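PDB 1O8P: putatuve endo-xylanase from Clostridium stercorarium, which probably binds xylan and cellulose chains as a family 6 carbohydrate-binding module, helping to bring its parent xylan-degrading enzyme to the polysaccharide. Local coordinates for residues Ser62-Asn67 with Asp130-Phe135; Ala79-Gln84 with Ile104-Thr109; Pro40-Phe45 with Gly55-Gly60; Ile68-Gly73 with Ala120-Thr125; Gly110-Tyr115 with Pro138-Trp143. All blocks are in the same frame, centred on the assembly; numbering follows the deposited sequence.

How the interactions relate
All five contacts belong to one β-sandwich. Interaction 1 pairs two strands of one sheet, interaction 2 packs the two sheets face to face, and interaction 4 closes the sandwich at the far end, its centre about 26 Å from that of interaction 3. Interactions 2 and 5 are close neighbours, centres about 6 Å apart, joined by the salt bridge from Arg-80 NH1 to Asp-142 OD2 (2.6 Å); Asp-142 also binds the calcium ion. Interactions 3 and 5 touch where Gly-55 CA lies 3.2 Å from Asn-140 ND2. There Tyr-56 and Phe-112 line the loop region, consistent with the sugar-binding cleft of family 6 modules.

Interaction 1: residues Ser62-Asn67 with Asp130-Phe135; sequences STTYKN and DIVLVF
Ser-62 to Tyr-65 run antiparallel to Ile-131 to Val-134 as neighbouring strands in one sheet of the β-sandwich of this family 6 carbohydrate-binding module. The strand axes come within 4.6 Å of each other, with their directions 167° apart. Thr-63 with Leu-133 and Tyr-65 with Ile-131 are hydrogen-bonded pairs; Ser-62 with Val-134 and Thr-64 with Val-132 are the non-hydrogen-bonded pairs between and beside them. The shortest of the backbone bonds goes from Tyr-65 N to Ile-131 O, 2.7 Å.

Thr-63, Tyr-65, Ile-131 and Leu-133 share the face that looks into the sandwich, where Phe-144 of the other sheet meets the Tyr-65 ring edge-to-face. With CG anti to its carbonyl carbon (chi1 -54°), the Tyr-65 side chain crosses Leu-133 at about a right angle, CE1 lying 3.8 Å from Leu-133 CD1. Its phenol oxygen is well served although the residue is buried: Thr-63 OG1 donates to Tyr-65 OH over 3.1 Å, and OH is also bonded to Ala-31 O. On the other face, Thr-64 OG1 rests 3.6 Å from Val-132 CG2.

The carboxylate of Asp-130 closes the end of the pair with both oxygens. Asn-67 N reaches Asp-130 OD1 on its anti side at 2.9 Å, while Lys-66 NZ makes a salt bridge to the syn side of Asp-130 OD2, 3.1 Å away and 35° out of the carboxylate plane.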
# COMPACT_ATOMS: atom_id res chain seq x y z
N SER A 62 9.78 -0.37 -2.32
CA SER A 62 8.59 -0.03 -3.05
C SER A 62 7.93 -1.29 -3.58
O SER A 62 8.60 -2.31 -3.81
CB SER A 62 8.91 0.96 -4.21
OG SER A 62 9.58 0.29 -5.28
N THR A 63 6.60 -1.24 -3.72
CA THR A 63 5.83 -2.31 -4.33
C THR A 63 4.92 -1.69 -5.34
O THR A 63 4.42 -0.58 -5.15
CB THR A 63 5.06 -3.17 -3.30
OG1 THR A 63 4.65 -2.36 -2.22
CG2 THR A 63 5.96 -4.17 -2.63
N THR A 64 4.72 -2.41 -6.44
CA THR A 64 3.93 -1.92 -7.53
C THR A 64 2.78 -2.87 -7.75
O THR A 64 2.98 -4.08 -7.77
CB THR A 64 4.80 -1.86 -8.79
OG1 THR A 64 5.82 -0.87 -8.62
CG2 THR A 64 3.98 -1.41 -10.06
N TYR A 65 1.60 -2.29 -7.96
CA TYR A 65 0.34 -2.98 -8.15
C TYR A 65 -0.28 -2.43 -9.41
O TYR A 65 -0.83 -1.32 -9.44
CB TYR A 65 -0.60 -2.74 -6.93
CG TYR A 65 0.08 -3.10 -5.65
CD1 TYR A 65 0.97 -2.20 -5.03
CD2 TYR A 65 -0.13 -4.34 -5.06
CE1 TYR A 65 1.61 -2.54 -3.86
CE2 TYR A 65 0.51 -4.69 -3.88
CZ TYR A 65 1.39 -3.77 -3.29
OH TYR A 65 2.06 -4.11 -2.14
N LYS A 66 -0.21 -3.24 -10.46
CA LYS A 66 -0.64 -2.84 -11.79
C LYS A 66 -2.12 -2.99 -11.97
O LYS A 66 -2.75 -3.77 -11.29
CB LYS A 66 0.11 -3.69 -12.83
CG LYS A 66 1.58 -3.34 -12.97
CD LYS A 66 2.22 -4.14 -14.10
CE LYS A 66 2.64 -3.23 -15.27
NZ LYS A 66 1.48 -2.62 -16.08
N ASN A 67 -2.71 -2.22 -12.87
CA ASN A 67 -4.10 -2.44 -13.28
C ASN A 67 -5.10 -2.30 -12.13
O ASN A 67 -6.01 -3.12 -12.00
CB ASN A 67 -4.24 -3.80 -14.01
CG ASN A 67 -3.29 -3.90 -15.22
OD1 ASN A 67 -2.47 -4.84 -15.35
ND2 ASN A 67 -3.36 -2.91 -16.08
N ASP A 130 -1.57 2.05 -12.57
CA ASP A 130 -0.57 1.32 -11.82
C ASP A 130 -0.21 2.08 -10.57
O ASP A 130 0.15 3.26 -10.64
CB ASP A 130 0.68 1.11 -12.65
CG ASP A 130 0.41 0.23 -13.86
OD1 ASP A 130 -0.66 -0.44 -14.00
OD2 ASP A 130 1.23 0.19 -14.77
N ILE A 131 -0.31 1.40 -9.43
CA ILE A 131 -0.06 2.03 -8.12
C ILE A 131 1.24 1.54 -7.51
O ILE A 131 1.53 0.34 -7.47
CB ILE A 131 -1.24 1.81 -7.10
CG1 ILE A 131 -2.50 2.54 -7.58
CG2 ILE A 131 -0.89 2.40 -5.68
CD1 ILE A 131 -2.39 4.12 -7.52
N VAL A 132 2.01 2.50 -7.03
CA VAL A 132 3.27 2.23 -6.34
C VAL A 132 3.24 2.73 -4.90
O VAL A 132 2.90 3.87 -4.65
CB VAL A 132 4.46 2.87 -7.14
CG1 VAL A 132 5.80 2.49 -6.52
CG2 VAL A 132 4.35 2.44 -8.62
N LEU A 133 3.58 1.85 -3.95
CA LEU A 133 3.81 2.24 -2.54
C LEU A 133 5.33 2.37 -2.30
O LEU A 133 6.08 1.44 -2.58
CB LEU A 133 3.22 1.17 -1.59
CG LEU A 133 1.74 0.81 -1.83
CD1 LEU A 133 1.31 -0.29 -0.82
CD2 LEU A 133 0.85 2.09 -1.70
N VAL A 134 5.77 3.54 -1.83
CA VAL A 134 7.17 3.80 -1.59
C VAL A 134 7.30 4.02 -0.10
O VAL A 134 6.59 4.83 0.48
CB VAL A 134 7.71 5.02 -2.44
CG1 VAL A 134 9.22 5.22 -2.21
CG2 VAL A 134 7.36 4.84 -3.95
N PHE A 135 8.22 3.27 0.51
CA PHE A 135 8.38 3.20 1.95
C PHE A 135 9.63 3.97 2.45
O PHE A 135 10.68 3.91 1.82
CB PHE A 135 8.50 1.74 2.34
CG PHE A 135 7.31 0.91 1.96
CD1 PHE A 135 6.14 0.99 2.69
CD2 PHE A 135 7.38 0.07 0.87
CE1 PHE A 135 5.02 0.22 2.34
CE2 PHE A 135 6.28 -0.70 0.50
CZ PHE A 135 5.11 -0.62 1.24

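Interaction 2: residues Ala79-Gln84 with Ile104-Thr109; sequences ARVATQ and IYVGST
Thr-109 OG1 is held from several directions: it accepts a bond from Thr-83 N at 3.0 Å, is hydrogen-bonded to Thr-114 O, and has a further weak bond with Ser-111 O. The hydroxyl sits between its own backbone N and carbonyl carbon (chi1 62°), which turns it to meet the Thr-83 N-H. The backbone returns the bond, Thr-109 N donating to Thr-83 O over 3.0 Å with the donor tilted 30° from the carbonyl plane. Further out, Ser-108 OG makes a weak bond to Gln-84 O, 3.3 Å; its stronger partner is Gly-110 N.

Behind this polar end the contact becomes mainly apolar. Val-81 CG2 presses on Val-106 CG1 at 3.6 Å, and the same Val-106 methyl is touched from the loop end by Thr-83 CG2, 3.9 Å away. Thr-83 OG1, anti to its backbone N, is bonded to Pro-138 O and Asn-85 O. Deeper in, Ala-79 CB meets the end of the Ile-104 chain at CD1, 3.8 Å away. Val-81 CA and Val-106 CA are 7.8 Å apart; side chains fill the gap and the strands share no backbone bonds. This is face-to-face packing between the two sheets of a β-sandwich, stitched at one rim by loop hydrogen bonds.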
# COMPACT_ATOMS: atom_id res chain seq x y z
N ALA A 79 -4.60 1.90 4.70
CA ALA A 79 -3.74 0.70 4.77
C ALA A 79 -3.81 0.05 6.16
O ALA A 79 -3.96 0.75 7.18
CB ALA A 79 -2.27 1.06 4.37
N ARG A 80 -3.75 -1.29 6.22
CA ARG A 80 -3.71 -2.01 7.50
C ARG A 80 -2.26 -2.31 7.71
O ARG A 80 -1.65 -3.05 6.91
CB ARG A 80 -4.50 -3.33 7.45
CG ARG A 80 -4.65 -3.97 8.83
CD ARG A 80 -5.60 -5.18 8.90
NE ARG A 80 -5.66 -5.83 10.23
CZ ARG A 80 -5.02 -6.99 10.59
NH1 ARG A 80 -4.20 -7.64 9.76
NH2 ARG A 80 -5.18 -7.50 11.83
N VAL A 81 -1.68 -1.69 8.74
CA VAL A 81 -0.21 -1.62 8.87
C VAL A 81 0.23 -1.89 10.32
O VAL A 81 -0.53 -1.67 11.26
CB VAL A 81 0.36 -0.26 8.39
CG1 VAL A 81 0.20 -0.07 6.86
CG2 VAL A 81 -0.34 0.86 9.11
N ALA A 82 1.44 -2.40 10.50
CA ALA A 82 2.04 -2.50 11.84
C ALA A 82 3.44 -1.96 11.76
O ALA A 82 4.15 -2.24 10.78
CB ALA A 82 2.11 -3.96 12.29
N THR A 83 3.87 -1.22 12.79
CA THR A 83 5.26 -0.81 12.88
C THR A 83 5.65 -0.45 14.31
O THR A 83 4.79 -0.25 15.18
CB THR A 83 5.58 0.35 11.88
OG1 THR A 83 6.99 0.61 11.88
CG2 THR A 83 4.91 1.68 12.27
N GLN A 84 6.95 -0.38 14.56
CA GLN A 84 7.46 0.09 15.85
C GLN A 84 7.94 1.55 15.85
O GLN A 84 8.20 2.10 16.90
CB GLN A 84 8.63 -0.79 16.27
CG GLN A 84 8.19 -2.11 16.79
CD GLN A 84 9.36 -2.86 17.36
OE1 GLN A 84 10.29 -2.24 17.88
NE2 GLN A 84 9.31 -4.17 17.31
N ILE A 104 0.63 8.36 3.36
CA ILE A 104 0.11 7.80 4.62
C ILE A 104 1.18 7.97 5.71
O ILE A 104 2.27 7.46 5.56
CB ILE A 104 -0.25 6.28 4.46
CG1 ILE A 104 -1.09 6.03 3.19
CG2 ILE A 104 -0.98 5.79 5.70
CD1 ILE A 104 -1.56 4.56 3.04
N TYR A 105 0.84 8.64 6.80
CA TYR A 105 1.76 8.89 7.91
C TYR A 105 1.46 7.83 8.94
O TYR A 105 0.44 7.88 9.60
CB TYR A 105 1.57 10.32 8.49
CG TYR A 105 2.09 11.34 7.51
CD1 TYR A 105 3.45 11.66 7.46
CD2 TYR A 105 1.24 11.93 6.59
CE1 TYR A 105 3.95 12.53 6.50
CE2 TYR A 105 1.72 12.81 5.63
CZ TYR A 105 3.07 13.10 5.59
OH TYR A 105 3.53 13.96 4.65
N VAL A 106 2.34 6.85 9.05
CA VAL A 106 2.08 5.74 9.94
C VAL A 106 2.84 5.98 11.26
O VAL A 106 4.08 6.03 11.26
CB VAL A 106 2.48 4.40 9.30
CG1 VAL A 106 2.02 3.27 10.22
CG2 VAL A 106 1.92 4.26 7.88
N GLY A 107 2.10 6.16 12.35
CA GLY A 107 2.69 6.16 13.68
C GLY A 107 2.92 4.75 14.21
O GLY A 107 2.30 3.78 13.76
N SER A 108 3.81 4.64 15.20
CA SER A 108 4.06 3.35 15.82
C SER A 108 2.74 2.74 16.36
O SER A 108 1.92 3.46 16.96
CB SER A 108 5.10 3.50 16.94
OG SER A 108 5.06 2.36 17.76
N THR A 109 2.54 1.45 16.08
CA THR A 109 1.44 0.66 16.60
C THR A 109 1.88 -0.17 17.83
O THR A 109 1.07 -0.89 18.43
CB THR A 109 0.83 -0.28 15.50
OG1 THR A 109 1.82 -1.22 15.04
CG2 THR A 109 0.46 0.50 14.26

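Interaction 3: residues Pro40-Phe45 with Gly55-Gly60; sequences PNLQIF and GYIENG
Phe-45 drives its ring edge into one face of Tyr-56, a T-shaped (edge-to-face) pair with centroids 4.8 Å apart and planes at 72°. The probing atom is Phe-45 CZ, which stands over the Tyr-56 ring, offset toward its rim, and comes to 3.4 Å from Tyr-56 CD1. Tyr-56 CB already points toward 40-45, and a chi1 of -76° sets CG anti to the carbonyl carbon, beside the backbone N. Gln-43 lies alongside the same ring, pointing the same way. Its chi1 of -105° departs from a staggered value, and its chain then runs extended to an amide steeply inclined to the ring, with NE2 3.3 Å from Tyr-56 CD2. Asn-41 O lies at the ring edge, in its plane, its closest approach being to Tyr-56 CB at 3.2 Å.

Under these side chains Gln-43 and Gly-55 form an antiparallel hydrogen-bonded pair, the open end of a small two-stranded β-hairpin made by strands 43-46 and 52-55 beside the main sandwich. Gln-43 N donates to Gly-55 O at 3.0 Å, and Gly-55 N to Gln-43 O at 2.9 Å. Glycine leaves the Phe-45 ring able to settle close to the backbone, with CE2 3.7 Å from Gly-55 CA. Directly after it the chain turns through a left-handed conformation at Tyr-56, leading into the loop that carries Ile-57. Leu-42 and Ile-57 lie side by side, with Leu-42 CD1 touching Ile-57 CG1 at 3.8 Å, while Leu-42 also leans on Tyr-34 and Tyr-61.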
# COMPACT_ATOMS: atom_id res chain seq x y z
N PRO A 40 15.79 -5.68 -1.74
CA PRO A 40 16.42 -7.02 -1.67
C PRO A 40 15.85 -7.91 -0.58
O PRO A 40 15.70 -9.11 -0.84
CB PRO A 40 17.91 -6.72 -1.37
CG PRO A 40 17.95 -5.23 -0.96
CD PRO A 40 16.80 -4.60 -1.80
N ASN A 41 15.52 -7.33 0.58
CA ASN A 41 15.08 -8.07 1.76
C ASN A 41 13.59 -8.33 1.86
O ASN A 41 13.18 -9.09 2.73
CB ASN A 41 15.48 -7.31 3.02
CG ASN A 41 16.99 -7.26 3.23
OD1 ASN A 41 17.76 -7.87 2.50
ND2 ASN A 41 17.42 -6.52 4.25
N LEU A 42 12.79 -7.69 1.00
CA LEU A 42 11.35 -7.67 1.16
C LEU A 42 10.85 -9.09 1.23
O LEU A 42 11.29 -9.93 0.46
CB LEU A 42 10.67 -6.93 -0.00
CG LEU A 42 9.29 -6.31 0.32
CD1 LEU A 42 9.09 -4.94 -0.33
CD2 LEU A 42 8.22 -7.26 -0.15
N GLN A 43 9.91 -9.35 2.14
CA GLN A 43 9.36 -10.72 2.33
C GLN A 43 7.89 -10.73 2.65
O GLN A 43 7.38 -9.73 3.13
CB GLN A 43 10.07 -11.40 3.50
CG GLN A 43 11.03 -12.42 3.03
CD GLN A 43 12.01 -12.71 4.10
OE1 GLN A 43 11.65 -13.27 5.15
NE2 GLN A 43 13.26 -12.31 3.87
N ILE A 44 7.23 -11.87 2.46
CA ILE A 44 5.84 -12.02 2.87
C ILE A 44 5.82 -12.91 4.10
O ILE A 44 6.43 -13.99 4.10
CB ILE A 44 5.00 -12.61 1.70
CG1 ILE A 44 5.13 -11.71 0.45
CG2 ILE A 44 3.56 -12.86 2.13
CD1 ILE A 44 4.79 -12.37 -0.89
N PHE A 45 5.13 -12.46 5.14
CA PHE A 45 5.03 -13.17 6.40
C PHE A 45 3.59 -13.60 6.65
O PHE A 45 2.65 -12.85 6.36
CB PHE A 45 5.47 -12.29 7.58
CG PHE A 45 6.89 -11.82 7.49
CD1 PHE A 45 7.93 -12.74 7.32
CD2 PHE A 45 7.19 -10.46 7.59
CE1 PHE A 45 9.23 -12.32 7.21
CE2 PHE A 45 8.51 -10.04 7.49
CZ PHE A 45 9.53 -10.99 7.28
N GLY A 55 6.75 -7.38 4.76
CA GLY A 55 7.64 -6.89 5.81
C GLY A 55 9.11 -6.96 5.35
O GLY A 55 9.34 -7.18 4.15
N TYR A 56 10.06 -6.82 6.30
CA TYR A 56 11.51 -6.65 6.07
C TYR A 56 11.70 -5.51 5.09
O TYR A 56 12.56 -5.55 4.20
CB TYR A 56 12.24 -7.93 5.61
CG TYR A 56 12.54 -9.01 6.65
CD1 TYR A 56 12.08 -8.92 7.98
CD2 TYR A 56 13.26 -10.15 6.30
CE1 TYR A 56 12.34 -9.94 8.93
CE2 TYR A 56 13.53 -11.17 7.21
CZ TYR A 56 13.07 -11.08 8.53
OH TYR A 56 13.33 -12.12 9.43
N ILE A 57 10.88 -4.47 5.26
CA ILE A 57 10.90 -3.26 4.43
C ILE A 57 11.89 -2.22 4.99
O ILE A 57 12.06 -2.11 6.20
CB ILE A 57 9.46 -2.68 4.27
CG1 ILE A 57 8.68 -3.47 3.18
CG2 ILE A 57 9.44 -1.16 4.03
CD1 ILE A 57 7.18 -3.28 3.27
N GLU A 58 12.56 -1.51 4.09
CA GLU A 58 13.48 -0.45 4.45
C GLU A 58 13.17 0.83 3.69
O GLU A 58 12.45 0.80 2.69
CB GLU A 58 14.92 -0.90 4.13
CG GLU A 58 15.43 -2.09 4.93
CD GLU A 58 15.52 -1.87 6.45
OE1 GLU A 58 15.50 -0.72 6.96
OE2 GLU A 58 15.63 -2.90 7.17
N ASN A 59 13.73 1.95 4.14
CA ASN A 59 13.77 3.19 3.36
C ASN A 59 14.18 2.95 1.89
O ASN A 59 15.21 2.32 1.61
CB ASN A 59 14.73 4.22 4.01
CG ASN A 59 14.69 5.54 3.31
OD1 ASN A 59 13.65 5.94 2.86
ND2 ASN A 59 15.83 6.22 3.19
N GLY A 60 13.38 3.47 0.96
CA GLY A 60 13.59 3.35 -0.46
C GLY A 60 12.94 2.15 -1.11
O GLY A 60 12.88 2.07 -2.35

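Interaction 4: residues Ile68-Gly73 with Ala120-Thr125; sequences IDFGDG and ATISNT
Phe-70 to Gly-73 form a type II' β turn, closed by a bond from Gly-73 N to Phe-70 O of 3.0 Å, which brings Gly-73 against the end of strand 116-125, its CA 5.1 Å from the CA of Thr-125. The chief side-chain meeting is between Phe-70 and Thr-125. The Thr-125 methyl CG2 stands almost directly over the centre of the Phe-70 ring, 3.9 Å from the centroid and 10° off the ring normal, a CH-pi contact. The same rotation puts Thr-125 OG1 anti to the carbonyl carbon (chi1 -59°), where it donates to Ser-123 O at 2.8 Å. Ile-122 CD1 approaches the same ring obliquely near CE2, while Phe-146 and Ile-131 pack on Phe-70 from the rest of the sandwich core.

The backbone of Gly-73 lies close to its neighbour too: its CA makes a CA-H...O contact with Thr-125 O at 3.2 Å, and the same oxygen lies near Phe-70 CB. At the exposed side a water spans the two segments, donating to Asp-72 O at 2.6 Å and accepting from Asn-124 ND2 at 3.0 Å. Asn-124 OD1 faces Gly-73 CA instead. Just before the turn, Asp-69 OD1 accepts from Gly-71 N, an Asx turn, and its OD2 is bonded to Val-19 N.

Between the two segments, then, the polar link is a water bridge and a CA-H...O contact, and the turn relies on the apolar packing of Thr-125 and Ile-122 against the ring more than on direct hydrogen bonds.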
# COMPACT_ATOMS: atom_id res chain seq x y z
N ILE A 68 -4.97 -1.25 -11.32
CA ILE A 68 -6.05 -0.96 -10.36
C ILE A 68 -7.14 -0.10 -11.03
O ILE A 68 -6.86 0.94 -11.63
CB ILE A 68 -5.49 -0.28 -9.08
CG1 ILE A 68 -4.30 -1.05 -8.50
CG2 ILE A 68 -6.58 -0.01 -8.06
CD1 ILE A 68 -4.46 -2.58 -8.42
N ASP A 69 -8.39 -0.54 -10.91
CA ASP A 69 -9.51 0.15 -11.49
C ASP A 69 -10.16 1.11 -10.46
O ASP A 69 -10.80 0.66 -9.50
CB ASP A 69 -10.49 -0.88 -12.01
CG ASP A 69 -11.65 -0.26 -12.70
OD1 ASP A 69 -11.68 0.98 -12.81
OD2 ASP A 69 -12.60 -0.91 -13.14
N PHE A 70 -9.94 2.43 -10.64
CA PHE A 70 -10.42 3.52 -9.72
C PHE A 70 -11.81 4.03 -10.14
O PHE A 70 -12.40 4.92 -9.51
CB PHE A 70 -9.40 4.70 -9.69
CG PHE A 70 -8.15 4.43 -8.84
CD1 PHE A 70 -7.11 3.62 -9.33
CD2 PHE A 70 -8.01 4.97 -7.56
CE1 PHE A 70 -5.98 3.36 -8.56
CE2 PHE A 70 -6.86 4.73 -6.79
CZ PHE A 70 -5.84 3.90 -7.29
N GLY A 71 -12.34 3.51 -11.25
CA GLY A 71 -13.67 3.87 -11.69
C GLY A 71 -13.77 5.35 -11.91
O GLY A 71 -12.90 5.94 -12.54
N ASP A 72 -14.82 5.97 -11.39
CA ASP A 72 -14.98 7.40 -11.60
C ASP A 72 -14.36 8.27 -10.51
O ASP A 72 -14.63 9.44 -10.43
CB ASP A 72 -16.43 7.78 -11.90
CG ASP A 72 -17.40 7.34 -10.81
OD1 ASP A 72 -16.97 7.08 -9.66
OD2 ASP A 72 -18.62 7.21 -11.02
N GLY A 73 -13.49 7.70 -9.68
CA GLY A 73 -12.72 8.51 -8.74
C GLY A 73 -12.61 7.89 -7.37
O GLY A 73 -13.59 7.34 -6.86
N ALA A 120 -5.35 8.31 4.54
CA ALA A 120 -4.85 9.59 4.04
C ALA A 120 -5.75 9.96 2.86
O ALA A 120 -6.32 9.07 2.21
CB ALA A 120 -3.38 9.48 3.58
N THR A 121 -5.88 11.25 2.58
CA THR A 121 -6.51 11.69 1.34
C THR A 121 -5.48 11.53 0.17
O THR A 121 -4.27 11.54 0.38
CB THR A 121 -7.00 13.13 1.40
OG1 THR A 121 -5.85 13.99 1.41
CG2 THR A 121 -7.70 13.45 2.76
N ILE A 122 -6.01 11.44 -1.04
CA ILE A 122 -5.22 11.38 -2.25
C ILE A 122 -5.88 12.31 -3.26
O ILE A 122 -7.09 12.53 -3.18
CB ILE A 122 -5.08 9.88 -2.81
CG1 ILE A 122 -6.42 9.16 -3.06
CG2 ILE A 122 -4.24 9.03 -1.88
CD1 ILE A 122 -6.38 8.15 -4.26
N SER A 123 -5.08 12.91 -4.16
CA SER A 123 -5.60 13.56 -5.37
C SER A 123 -6.59 12.61 -6.00
O SER A 123 -6.31 11.40 -6.09
CB SER A 123 -4.51 13.79 -6.41
OG SER A 123 -3.44 14.52 -5.88
N ASN A 124 -7.72 13.18 -6.43
CA ASN A 124 -8.74 12.43 -7.11
C ASN A 124 -8.13 11.67 -8.28
O ASN A 124 -7.59 12.29 -9.18
CB ASN A 124 -9.84 13.37 -7.64
CG ASN A 124 -11.01 12.58 -8.28
OD1 ASN A 124 -11.55 11.65 -7.69
ND2 ASN A 124 -11.38 12.95 -9.51
N THR A 125 -8.27 10.35 -8.27
CA THR A 125 -7.69 9.45 -9.25
C THR A 125 -8.83 8.58 -9.81
O THR A 125 -9.59 8.01 -9.05
CB THR A 125 -6.66 8.56 -8.50
OG1 THR A 125 -5.68 9.41 -7.89
CG2 THR A 125 -5.85 7.61 -9.43
O HOH W 1 -13.36 11.58 -11.24

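Interaction 5: residues Gly110-Tyr115 with Pro138-Trp143; sequences GSFDTY and PVNVDW. With CA (calcium ion), chain B.
Asn-140 is the filling of the tight part of this contact, its side chain lodged between Phe-112 and Tyr-115. Tyr-115 OH presses on Asn-140 CB at 3.3 Å, and its ring also lies against the backbone near Asp-142. Phe-112 crosses Asn-140 at about a right angle, CD1 lying 3.7 Å from Asn-140 ND2. The amide finds no hydrogen-bonding partner in the 110-115 loop: Asn-140 OD1 and Phe-112 O face each other as two acceptors, 3.3 Å apart. Asn-140 ND2 instead donates to Val-139 O of its own segment at 3.2 Å, well above that carbonyl plane.

Toward solvent the contact thins. The far edge of the Phe-112 ring reaches exposed Pro-138, CZ to CB 3.8 Å, and more loosely Val-139 N. Behind it the loop keeps its own shape with a type I turn from Ser-111 to Thr-114 and an ST turn, in which Ser-111 OG accepts from Asp-113 N. Phe-112 itself is partly exposed, and Asp-113 points away from the strand.

At the buried end Asp-142 binds the calcium ion through OD1 at 2.4 Å and O at 2.5 Å, while Arg-80 holds OD2. Gln-30, Glu-32, Ser-52 and a water help complete that calcium site; Phe-112 beside Asn-140 is consistent with one wall of the sugar-binding cleft found in the loops of family 6 modules.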
# COMPACT_ATOMS: atom_id res chain seq x y z
N GLY A 110 3.16 -0.07 18.19
CA GLY A 110 3.70 -0.76 19.34
C GLY A 110 4.35 -2.10 19.04
O GLY A 110 5.11 -2.62 19.86
N SER A 111 4.05 -2.67 17.87
CA SER A 111 4.65 -3.95 17.47
C SER A 111 4.42 -4.27 15.98
O SER A 111 3.41 -3.87 15.40
CB SER A 111 4.17 -5.05 18.39
OG SER A 111 3.60 -6.13 17.71
N PHE A 112 5.37 -4.98 15.36
CA PHE A 112 5.16 -5.43 13.99
C PHE A 112 4.03 -6.44 13.80
O PHE A 112 3.79 -6.87 12.68
CB PHE A 112 6.46 -5.95 13.37
CG PHE A 112 7.40 -4.86 13.00
CD1 PHE A 112 7.14 -4.06 11.89
CD2 PHE A 112 8.54 -4.62 13.76
CE1 PHE A 112 8.01 -3.04 11.54
CE2 PHE A 112 9.43 -3.56 13.43
CZ PHE A 112 9.17 -2.79 12.32
N ASP A 113 3.34 -6.81 14.88
CA ASP A 113 2.17 -7.69 14.77
C ASP A 113 0.94 -7.10 15.48
O ASP A 113 0.01 -7.80 15.86
CB ASP A 113 2.47 -9.14 15.21
CG ASP A 113 1.37 -10.13 14.75
OD1 ASP A 113 0.78 -9.95 13.65
OD2 ASP A 113 1.04 -11.14 15.43
N THR A 114 0.94 -5.78 15.63
CA THR A 114 -0.26 -5.06 16.03
C THR A 114 -0.63 -4.18 14.85
O THR A 114 0.03 -3.18 14.61
CB THR A 114 0.08 -4.19 17.30
OG1 THR A 114 0.67 -5.04 18.29
CG2 THR A 114 -1.20 -3.61 17.94
N TYR A 115 -1.67 -4.58 14.12
CA TYR A 115 -2.12 -3.86 12.93
C TYR A 115 -3.20 -2.86 13.24
O TYR A 115 -4.09 -3.11 14.06
CB TYR A 115 -2.57 -4.83 11.82
CG TYR A 115 -1.40 -5.59 11.22
CD1 TYR A 115 -0.86 -6.69 11.88
CD2 TYR A 115 -0.77 -5.15 10.04
CE1 TYR A 115 0.25 -7.36 11.36
CE2 TYR A 115 0.33 -5.83 9.51
CZ TYR A 115 0.82 -6.93 10.17
OH TYR A 115 1.90 -7.63 9.66
N PRO A 138 10.92 0.91 8.02
CA PRO A 138 10.27 -0.38 8.36
C PRO A 138 8.76 -0.25 8.69
O PRO A 138 8.34 0.60 9.49
CB PRO A 138 11.07 -0.86 9.59
CG PRO A 138 12.39 -0.04 9.58
CD PRO A 138 12.11 1.21 8.84
N VAL A 139 7.95 -1.09 8.04
CA VAL A 139 6.51 -1.15 8.25
C VAL A 139 6.03 -2.51 7.68
O VAL A 139 6.61 -3.03 6.74
CB VAL A 139 5.75 0.07 7.58
CG1 VAL A 139 5.92 0.05 6.02
CG2 VAL A 139 4.22 0.16 8.02
N ASN A 140 5.02 -3.10 8.30
CA ASN A 140 4.34 -4.25 7.70
C ASN A 140 2.99 -3.82 7.13
O ASN A 140 2.29 -3.04 7.74
CB ASN A 140 4.13 -5.37 8.71
CG ASN A 140 5.44 -6.07 9.09
OD1 ASN A 140 5.40 -7.02 9.85
ND2 ASN A 140 6.57 -5.64 8.56
N VAL A 141 2.65 -4.34 5.95
CA VAL A 141 1.43 -3.96 5.27
C VAL A 141 0.66 -5.22 4.93
O VAL A 141 1.15 -6.08 4.20
CB VAL A 141 1.68 -3.13 4.00
CG1 VAL A 141 0.34 -2.48 3.52
CG2 VAL A 141 2.80 -2.06 4.22
N ASP A 142 -0.55 -5.33 5.49
CA ASP A 142 -1.43 -6.46 5.25
C ASP A 142 -2.15 -6.18 3.92
O ASP A 142 -2.03 -6.94 2.98
CB ASP A 142 -2.42 -6.59 6.42
CG ASP A 142 -3.34 -7.75 6.30
OD1 ASP A 142 -3.31 -8.50 5.28
OD2 ASP A 142 -4.16 -7.98 7.20
N TRP A 143 -2.85 -5.04 3.85
CA TRP A 143 -3.58 -4.66 2.65
C TRP A 143 -3.77 -3.18 2.62
O TRP A 143 -3.50 -2.49 3.63
CB TRP A 143 -4.95 -5.38 2.52
CG TRP A 143 -5.83 -5.36 3.74
CD1 TRP A 143 -6.10 -6.43 4.57
CD2 TRP A 143 -6.61 -4.25 4.25
NE1 TRP A 143 -6.98 -6.05 5.56
CE2 TRP A 143 -7.31 -4.73 5.40
CE3 TRP A 143 -6.80 -2.92 3.85
CZ2 TRP A 143 -8.16 -3.89 6.17
CZ3 TRP A 143 -7.63 -2.08 4.61
CH2 TRP A 143 -8.31 -2.57 5.76
CA CA B . -2.50 -9.40 3.22
O HOH W 2 -3.51 -11.62 3.42